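Long-range contacts in Alpha/beta hydrolase (Novosphingobium aromaticivorans, PDB 3BWX), which probably acts as a hydrolase of the alpha/beta-hydrolase family, with a substrate not yet defined, and binds calcium ions in the crystal: residues 59-64 with 85-90; 127-132 with 239-244. The protein carries 1 engineered substitution. All coordinates share one frame; numbering follows the deposited sequence.

Interaction 1: 59-64 with 85-90. With EDO (1,2-ethanediol), chain R.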
loop_
_atom_site.group_PDB
_atom_site.type_symbol
_atom_site.label_atom_id
_atom_site.label_comp_id
_atom_site.label_asym_id
_atom_site.label_seq_id
_atom_site.Cartn_x
_atom_site.Cartn_y
_atom_site.Cartn_z
ATOM N N LEU A 59 1.836 12.320 -2.163
ATOM C CA LEU A 59 0.554 12.199 -1.446
ATOM C C LEU A 59 0.455 10.773 -0.898
ATOM O O LEU A 59 0.576 9.787 -1.670
ATOM C CB LEU A 59 -0.634 12.400 -2.385
ATOM C CG LEU A 59 -1.049 13.802 -2.807
ATOM C CD1 LEU A 59 -0.143 14.198 -3.897
ATOM C CD2 LEU A 59 -2.553 13.882 -3.227
ATOM N N CYS A 60 0.152 10.657 0.406
ATOM C CA CYS A 60 0.060 9.367 1.104
ATOM C C CYS A 60 -1.287 9.272 1.771
ATOM O O CYS A 60 -1.431 9.568 2.961
ATOM C CB CYS A 60 1.162 9.208 2.115
ATOM S SG CYS A 60 2.813 9.245 1.420
ATOM N N PRO A 61 -2.277 8.842 1.004
ATOM C CA PRO A 61 -3.617 8.700 1.564
ATOM C C PRO A 61 -3.820 7.448 2.389
ATOM O O PRO A 61 -3.177 6.473 2.172
ATOM C CB PRO A 61 -4.514 8.648 0.328
ATOM C CG PRO A 61 -3.622 7.959 -0.680
ATOM C CD PRO A 61 -2.270 8.557 -0.431
ATOM N N GLU A 62 -4.803 7.491 3.286
ATOM C CA GLU A 62 -5.230 6.366 4.108
ATOM C C GLU A 62 -6.714 6.084 3.805
ATOM O O GLU A 62 -7.529 7.010 3.809
ATOM C CB GLU A 62 -5.094 6.747 5.596
ATOM C CG GLU A 62 -3.737 7.345 5.877
ATOM C CD GLU A 62 -3.460 7.558 7.315
ATOM O OE1 GLU A 62 -4.226 8.267 8.040
ATOM O OE2 GLU A 62 -2.429 7.007 7.718
HETATM N N MSE A 63 -7.033 4.817 3.534
HETATM C CA MSE A 63 -8.402 4.489 3.219
HETATM C C MSE A 63 -9.302 4.606 4.452
HETATM O O MSE A 63 -8.819 4.633 5.622
HETATM C CB MSE A 63 -8.465 3.092 2.622
HETATM C CG MSE A 63 -7.747 3.024 1.302
HETATM SE SE MSE A 63 -8.242 4.286 -0.148
HETATM C CE MSE A 63 -7.150 5.854 0.375
ATOM N N ARG A 64 -10.607 4.684 4.220
ATOM C CA ARG A 64 -11.553 4.719 5.328
ATOM C C ARG A 64 -11.222 3.533 6.226
ATOM O O ARG A 64 -10.914 2.421 5.744
ATOM C CB ARG A 64 -13.009 4.612 4.850
ATOM C CG ARG A 64 -13.313 3.393 3.981
ATOM C CD ARG A 64 -14.761 3.270 3.536
ATOM N NE ARG A 64 -15.094 4.367 2.656
ATOM C CZ ARG A 64 -16.288 4.902 2.501
ATOM N NH1 ARG A 64 -17.307 4.505 3.215
ATOM N NH2 ARG A 64 -16.436 5.901 1.639
ATOM N N GLN A 85 -13.497 4.375 -5.473
ATOM C CA GLN A 85 -14.312 5.577 -5.556
ATOM C C GLN A 85 -13.752 6.714 -4.683
ATOM O O GLN A 85 -13.725 7.856 -5.078
ATOM C CB GLN A 85 -15.784 5.320 -5.195
ATOM C CG GLN A 85 -16.693 6.580 -5.384
ATOM C CD GLN A 85 -18.087 6.514 -4.673
ATOM O OE1 GLN A 85 -18.237 6.778 -3.456
ATOM N NE2 GLN A 85 -19.124 6.203 -5.467
ATOM N N ASP A 86 -13.288 6.377 -3.484
ATOM C CA ASP A 86 -12.762 7.364 -2.586
ATOM C C ASP A 86 -11.479 7.962 -3.189
ATOM O O ASP A 86 -11.226 9.137 -3.022
ATOM C CB ASP A 86 -12.478 6.734 -1.204
ATOM C CG ASP A 86 -13.723 6.283 -0.477
ATOM O OD1 ASP A 86 -14.852 6.736 -0.786
ATOM O OD2 ASP A 86 -13.551 5.530 0.503
ATOM N N LEU A 87 -10.668 7.146 -3.843
ATOM C CA LEU A 87 -9.459 7.694 -4.470
ATOM C C LEU A 87 -9.828 8.594 -5.678
ATOM O O LEU A 87 -9.172 9.610 -5.919
ATOM C CB LEU A 87 -8.545 6.587 -4.927
ATOM C CG LEU A 87 -7.758 5.915 -3.779
ATOM C CD1 LEU A 87 -7.250 4.535 -4.227
ATOM C CD2 LEU A 87 -6.677 6.821 -3.228
ATOM N N GLU A 88 -10.837 8.183 -6.480
ATOM C CA GLU A 88 -11.319 9.069 -7.539
ATOM C C GLU A 88 -11.764 10.406 -6.951
ATOM O O GLU A 88 -11.518 11.486 -7.542
ATOM C CB GLU A 88 -12.440 8.413 -8.338
ATOM C CG GLU A 88 -12.021 7.214 -9.140
ATOM C CD GLU A 88 -11.144 7.518 -10.352
ATOM O OE1 GLU A 88 -10.737 8.677 -10.576
ATOM O OE2 GLU A 88 -10.783 6.565 -11.069
ATOM N N ALA A 89 -12.392 10.375 -5.786
ATOM C CA ALA A 89 -12.833 11.603 -5.130
ATOM C C ALA A 89 -11.627 12.469 -4.689
ATOM O O ALA A 89 -11.656 13.688 -4.824
ATOM C CB ALA A 89 -13.728 11.314 -3.918
ATOM N N LEU A 90 -10.573 11.845 -4.142
ATOM C CA LEU A 90 -9.341 12.560 -3.833
ATOM C C LEU A 90 -8.755 13.230 -5.078
ATOM O O LEU A 90 -8.421 14.429 -5.052
ATOM C CB LEU A 90 -8.303 11.606 -3.234
ATOM C CG LEU A 90 -6.900 12.148 -3.033
ATOM C CD1 LEU A 90 -6.852 13.284 -2.038
ATOM C CD2 LEU A 90 -5.924 11.009 -2.584
HETATM C C1 EDO R . -1.254 9.298 10.193
HETATM O O1 EDO R . -1.286 9.359 11.619
HETATM C C2 EDO R . -0.898 7.889 9.828
HETATM O O2 EDO R . -1.969 7.106 10.304
HETATM O O HOH W 1 -11.117 4.877 1.444
#

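Interaction 2: 127-132 with 239-244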
loop_
_atom_site.group_PDB
_atom_site.type_symbol
_atom_site.label_atom_id
_atom_site.label_comp_id
_atom_site.label_asym_id
_atom_site.label_seq_id
_atom_site.Cartn_x
_atom_site.Cartn_y
_atom_site.Cartn_z
ATOM N N LEU A 127 4.288 -1.493 -8.762
ATOM C CA LEU A 127 3.459 -2.504 -8.096
ATOM C C LEU A 127 4.380 -3.200 -7.114
ATOM O O LEU A 127 5.380 -3.812 -7.508
ATOM C CB LEU A 127 2.850 -3.523 -9.061
ATOM C CG LEU A 127 1.727 -3.074 -10.005
ATOM C CD1 LEU A 127 1.371 -4.230 -10.964
ATOM C CD2 LEU A 127 0.489 -2.602 -9.191
ATOM N N ASN A 128 4.069 -3.089 -5.846
ATOM C CA ASN A 128 4.901 -3.688 -4.811
ATOM C C ASN A 128 4.267 -4.964 -4.301
ATOM O O ASN A 128 3.313 -4.968 -3.509
ATOM C CB ASN A 128 5.149 -2.730 -3.695
ATOM C CG ASN A 128 6.011 -3.310 -2.607
ATOM O OD1 ASN A 128 6.860 -4.178 -2.847
ATOM N ND2 ASN A 128 5.839 -2.796 -1.411
ATOM N N ASP A 129 4.806 -6.059 -4.813
ATOM C CA ASP A 129 4.498 -7.434 -4.372
ATOM C C ASP A 129 3.036 -7.802 -4.535
ATOM O O ASP A 129 2.388 -8.378 -3.647
ATOM C CB ASP A 129 5.029 -7.760 -2.961
ATOM C CG ASP A 129 5.332 -9.250 -2.779
ATOM O OD1 ASP A 129 6.223 -9.710 -3.474
ATOM O OD2 ASP A 129 4.641 -9.949 -2.013
ATOM N N VAL A 130 2.485 -7.418 -5.663
ATOM C CA VAL A 130 1.151 -7.811 -6.006
ATOM C C VAL A 130 1.077 -7.891 -7.526
ATOM O O VAL A 130 1.761 -7.161 -8.237
ATOM C CB VAL A 130 0.121 -6.871 -5.421
ATOM C CG1 VAL A 130 0.274 -5.457 -5.963
ATOM C CG2 VAL A 130 -1.266 -7.477 -5.573
ATOM N N GLY A 131 0.236 -8.800 -7.999
ATOM C CA GLY A 131 0.016 -9.008 -9.421
ATOM C C GLY A 131 -1.380 -9.535 -9.710
ATOM O O GLY A 131 -2.170 -9.713 -8.814
ATOM N N PRO A 132 -1.687 -9.761 -11.002
ATOM C CA PRO A 132 -3.025 -10.206 -11.402
ATOM C C PRO A 132 -3.328 -11.659 -11.059
ATOM O O PRO A 132 -4.421 -12.125 -11.368
ATOM C CB PRO A 132 -3.008 -10.011 -12.911
ATOM C CG PRO A 132 -1.536 -10.182 -13.301
ATOM C CD PRO A 132 -0.789 -9.579 -12.161
ATOM N N ASP A 239 4.588 -15.028 -0.440
ATOM C CA ASP A 239 3.434 -15.942 -0.488
ATOM C C ASP A 239 2.202 -15.343 -1.199
ATOM O O ASP A 239 1.104 -15.923 -1.126
ATOM C CB ASP A 239 3.087 -16.500 0.903
ATOM C CG ASP A 239 2.507 -15.467 1.865
ATOM O OD1 ASP A 239 2.339 -14.252 1.536
ATOM O OD2 ASP A 239 2.152 -15.912 2.982
ATOM N N ILE A 240 2.369 -14.210 -1.872
ATOM C CA ILE A 240 1.260 -13.466 -2.499
ATOM C C ILE A 240 1.527 -13.388 -3.990
ATOM O O ILE A 240 0.660 -13.630 -4.801
ATOM C CB ILE A 240 1.059 -12.073 -1.863
ATOM C CG1 ILE A 240 0.343 -12.206 -0.513
ATOM C CG2 ILE A 240 0.268 -11.095 -2.827
ATOM C CD1 ILE A 240 -1.211 -12.256 -0.601
ATOM N N LEU A 241 2.762 -13.111 -4.344
ATOM C CA LEU A 241 3.179 -12.981 -5.754
ATOM C C LEU A 241 4.243 -14.045 -6.017
ATOM O O LEU A 241 5.330 -13.979 -5.408
ATOM C CB LEU A 241 3.710 -11.585 -6.021
ATOM C CG LEU A 241 4.222 -11.354 -7.443
ATOM C CD1 LEU A 241 3.095 -11.556 -8.469
ATOM C CD2 LEU A 241 4.825 -9.973 -7.647
ATOM N N SER A 242 3.911 -15.018 -6.870
ATOM C CA SER A 242 4.837 -16.062 -7.234
ATOM C C SER A 242 5.913 -15.564 -8.215
ATOM O O SER A 242 5.697 -14.578 -8.959
ATOM C CB SER A 242 4.072 -17.252 -7.827
ATOM O OG SER A 242 3.698 -17.029 -9.184
ATOM N N ALA A 243 7.077 -16.224 -8.196
ATOM C CA ALA A 243 8.122 -15.913 -9.167
ATOM C C ALA A 243 7.634 -16.083 -10.604
ATOM O O ALA A 243 7.967 -15.283 -11.495
ATOM C CB ALA A 243 9.389 -16.752 -8.917
ATOM N N GLN A 244 6.815 -17.111 -10.814
ATOM C CA GLN A 244 6.261 -17.386 -12.124
ATOM C C GLN A 244 5.372 -16.245 -12.643
ATOM O O GLN A 244 5.506 -15.808 -13.783
ATOM C CB GLN A 244 5.487 -18.720 -12.106
ATOM C CG GLN A 244 5.486 -19.367 -13.461
ATOM C CD GLN A 244 4.624 -20.635 -13.581
ATOM O OE1 GLN A 244 4.572 -21.473 -12.689
ATOM N NE2 GLN A 244 3.952 -20.764 -14.713
HETATM O O HOH W 2 -0.256 -11.245 -6.407
#

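Interaction 1: 59-64 with 85-90
Arg-64 and Asp-86 join the loop leaving strand 58-61 to helix 80-94, in the first half of a beta-alpha-beta crossover of the alpha/beta-hydrolase sheet. The salt bridge is bidentate and side-on: NE of Arg-64 donates to OD2 of Asp-86 at 2.9 Å and 155°, while NH2 of Arg-64 reaches OD1 of Asp-86 at 3.0 Å. Both oxygens use their syn lone pairs, and the two flat groups lie only 11° from coplanar. A bend at chi3 (65°) turns NE of Arg-64 out of the line of its own chain. Neither group depends on the other alone. NH2 of Arg-64 also pairs with Asp-14, and OD1 of Asp-86 accepts from NE2 of Gln-82, so the arginine's charge is probably shared between two carboxylates. Away from this polar end the contact is apolar. CE of Met-63, a selenomethionine here, meets CD2 of Leu-87 at 3.8 Å, and the Pro-61 ring sets CB against CD2 of Leu-90 at 4.0 Å. Trp-10 packs on Pro-61, Met-63 and Leu-90. One water completes the junction, accepting from N of Arg-64 at 2.8 Å and donating to OD2 of Asp-86 at 2.7 Å.

Interaction 2: 127-132 with 239-244
Leu-241 lays its forked end against the backbone of residues 129-131. CG stands anti to the backbone N (chi1 178°), and beyond it the two methyls divide: CD2 of Leu-241 meets N of Val-130 at 4.0 Å, whereas CD1 of Leu-241 meets N of Gly-131, also at 4.0 Å. CB of the leucine lies 4.0 Å from OD1 of Asp-129. At Gly-131 the fit is tight, since a beta-carbon there would come within 3.0 Å of CD1 of Leu-241. CG2 of Ile-240, in turn, packs on O of Asp-129 at 3.5 Å. An alanine in place of Leu-241 would probably leave the backbone of Val-130 and Gly-131 without the two methyls that lie against it, opening a gap in this buried junction.

No direct hydrogen bond joins the segments, but a water spans them, accepting from N of Gly-131 at 3.0 Å and placed to donate to O of Ile-240, likewise at 3.0 Å.

In the alpha/beta-hydrolase fold, residues 127-132 carry the end of strand 122-128 and the loop after it, and 239-244 come after strand 230-235; the two are the sixth and seventh strands across the central sheet, and their C-terminal ends are where active-site loops gather. Asp-129, the first residue beyond the strand, has a positive phi (60°), and its OD2 accepts from ND1 of His-265; the pair is consistent with the acid and histidine of a catalytic triad, although no such role is established here.

The next shell fixes this carboxylate and its neighbours. OG of Ser-238 bonds to OD2 of Asp-129 and also to the backbone N of both Ile-240 and Leu-241, while N of Gly-235 donates to OD1 of Asp-129. Beyond Leu-241, Ser-242 takes the N-cap position of helix 243-250, whose Met-249 packs against the leucine side chain.

In the fold
From the N terminus, the chain lays down strands 6-11, 17-23 and 32-35 before interaction 1 brings helix 80-94 back onto strand 58-61, closing a short loop of 20 residues. Strand 99-104 and helix 106-117 follow, with the GxSxG sequence of a probable nucleophile elbow spanning their junction. Interaction 2 then closes a much longer loop, whose 106 intervening residues include several helices, the small three-stranded sheet and the calcium-binding Pro-205 and Ala-208. The two loops run in series, neither nesting nor crossing. Their centres lie about 23 Å apart on opposite sides of the chain's centre; one ties a helix to the sheet, the other joins loops after neighbouring strands.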